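Side-chain contact in SusD-like carbohydrate binding protein BF1063 (Bacteroides fragilis NCTC 9343, PDB 3I4G), which probably binds carbohydrate at the bacterial outer membrane, as SusD-like lipoproteins do in glycan uptake: residues 336-339 with 340-343. Residues are numbered along the deposited sequence; the frame is centred on the assembly and turned at random. Where two conformers were deposited one is given.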
ATOM      1  N   LYS A 336      13.877  -9.775  20.515  0.50  9.49           N
ATOM      2  CA  LYS A 336      15.327  -9.801  20.706  0.50  9.76           C
ATOM      3  C   LYS A 336      15.981  -9.936  19.334  0.50  9.49           C
ATOM      4  O   LYS A 336      15.822 -10.960  18.655  0.50  8.42           O
ATOM      5  CB  LYS A 336      15.714 -10.936  21.649  0.50 10.43           C
ATOM      6  CG  LYS A 336      15.111 -10.744  23.022  0.50 13.22           C
ATOM      7  CD  LYS A 336      15.440 -11.862  23.962  0.50 14.25           C
ATOM      8  CE  LYS A 336      14.781 -11.613  25.283  0.50 19.31           C
ATOM      9  NZ  LYS A 336      15.005 -12.730  26.235  0.50 26.96           N
HETATM   10  N   MSE A 337      16.731  -8.898  18.956  1.00  9.06           N
HETATM   11  CA  MSE A 337      17.348  -8.807  17.656  1.00  8.90           C
HETATM   12  C   MSE A 337      18.578  -7.916  17.739  1.00  8.48           C
HETATM   13  O   MSE A 337      18.435  -6.700  17.935  1.00  9.97           O
HETATM   14  CB  MSE A 337      16.320  -8.232  16.661  1.00 10.24           C
HETATM   15  CG  MSE A 337      16.793  -8.098  15.198  1.00  9.63           C
HETATM   16 SE   MSE A 337      17.554  -9.717  14.445  0.75  8.46          SE
HETATM   17  CE  MSE A 337      16.269 -10.985  15.000  1.00 10.40           C
ATOM     18  N   SER A 338      19.763  -8.478  17.533  1.00  8.15           N
ATOM     19  CA  SER A 338      20.994  -7.721  17.643  1.00  8.99           C
ATOM     20  C   SER A 338      22.129  -8.455  16.984  1.00  8.78           C
ATOM     21  O   SER A 338      22.131  -9.693  16.960  1.00  9.09           O
ATOM     22  CB  SER A 338      21.380  -7.578  19.119  1.00  9.50           C
ATOM     23  OG  SER A 338      22.708  -7.036  19.270  1.00  9.65           O
ATOM     24  N   PRO A 339      23.138  -7.737  16.473  1.00  8.87           N
ATOM     25  CA  PRO A 339      24.330  -8.436  16.008  1.00  9.22           C
ATOM     26  C   PRO A 339      25.015  -9.303  17.080  1.00  8.84           C
ATOM     27  O   PRO A 339      25.828 -10.177  16.742  1.00 10.69           O
ATOM     28  CB  PRO A 339      25.269  -7.287  15.616  1.00  9.11           C
ATOM     29  CG  PRO A 339      24.342  -6.154  15.277  1.00  9.27           C
ATOM     30  CD  PRO A 339      23.226  -6.284  16.249  1.00  9.31           C
ATOM     31  N   ASP A 340      24.695  -9.062  18.352  1.00  8.66           N
ATOM     32  CA  ASP A 340      25.363  -9.755  19.437  1.00  9.07           C
ATOM     33  C   ASP A 340      24.677 -11.033  19.902  1.00 10.94           C
ATOM     34  O   ASP A 340      25.227 -11.772  20.725  1.00 11.45           O
ATOM     35  CB  ASP A 340      25.449  -8.853  20.670  1.00  9.48           C
ATOM     36  CG  ASP A 340      26.362  -7.685  20.507  1.00 10.19           C
ATOM     37  OD1 ASP A 340      26.918  -7.509  19.417  1.00 10.78           O
ATOM     38  OD2 ASP A 340      26.564  -6.956  21.531  1.00 12.52           O
ATOM     39  N   TYR A 341      23.480 -11.305  19.396  1.00 10.26           N
ATOM     40  CA  TYR A 341      22.665 -12.410  19.900  1.00 10.22           C
ATOM     41  C   TYR A 341      22.862 -13.698  19.083  1.00 10.59           C
ATOM     42  O   TYR A 341      23.669 -13.738  18.160  1.00 11.55           O
ATOM     43  CB  TYR A 341      21.184 -12.001  19.992  1.00 11.11           C
ATOM     44  CG  TYR A 341      20.866 -10.757  20.829  1.00  9.42           C
ATOM     45  CD1 TYR A 341      21.778 -10.202  21.737  1.00  9.76           C
ATOM     46  CD2 TYR A 341      19.616 -10.174  20.753  1.00  9.82           C
ATOM     47  CE1 TYR A 341      21.462  -9.057  22.461  1.00 10.99           C
ATOM     48  CE2 TYR A 341      19.312  -9.046  21.481  1.00  9.36           C
ATOM     49  CZ  TYR A 341      20.221  -8.488  22.312  1.00 11.24           C
ATOM     50  OH  TYR A 341      19.882  -7.328  23.011  1.00 11.63           O
ATOM     51  N   SER A 342      22.172 -14.761  19.484  1.00 11.64           N
ATOM     52  CA  SER A 342      22.363 -16.071  18.903  1.00 12.70           C
ATOM     53  C   SER A 342      21.607 -16.347  17.622  1.00 11.14           C
ATOM     54  O   SER A 342      20.373 -16.257  17.588  1.00 11.48           O
ATOM     55  CB  SER A 342      21.911 -17.107  19.939  1.00 14.44           C
ATOM     56  OG  SER A 342      22.070 -18.401  19.405  1.00 18.57           O
ATOM     57  N   ALA A 343      22.320 -16.717  16.571  1.00 11.77           N
ATOM     58  CA  ALA A 343      21.680 -17.085  15.310  1.00 12.58           C
ATOM     59  C   ALA A 343      20.828 -18.354  15.457  1.00 13.04           C
ATOM     60  O   ALA A 343      19.797 -18.521  14.802  1.00 13.79           O
ATOM     61  CB  ALA A 343      22.720 -17.246  14.200  1.00 12.29           C
TER
HETATM   62  O   HOH W   1      26.216 -12.789  17.602  1.00 24.49           O
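A type I beta turn from Ser-338 to Tyr-341 reverses the chain in the loop between strands 333-334 and 360-362, closed by Tyr-341 N donating to Ser-338 O over 3.2 Å. Such a turn can be sealed twice by its first residue, and here Ser-338 adds an ST turn. With OG anti to the backbone N (chi1 170°), the hydroxyl reaches forward along the chain. There Ser-338 OG accepts an almost straight bond from Asp-340 N at 3.0 Å. Pro-339 occupies the second position, where its ring-restricted phi suits the turn. The fourth residue then folds back over the first. The ring of Tyr-341 lays one face against Ser-338 CB in a CH-pi contact, the carbon 3.3 Å from the ring centroid and nearly on its normal. The ring's edge meets the backbone of Lys-336 and Met-337, with Tyr-341 CE2 3.6 Å from Met-337 N. Asn-326 ties both together, its OD1 accepting from Met-337 N and its ND2 bonding the Tyr-341 hydroxyl. On the Asp-340 carboxylate, OD1 bonds Ser-480 OG and Gln-482 N while OD2 takes Thr-481 N, fastening the turn to a second loop. One water donates to both Pro-339 O and Tyr-341 O, 2.8 Å from each.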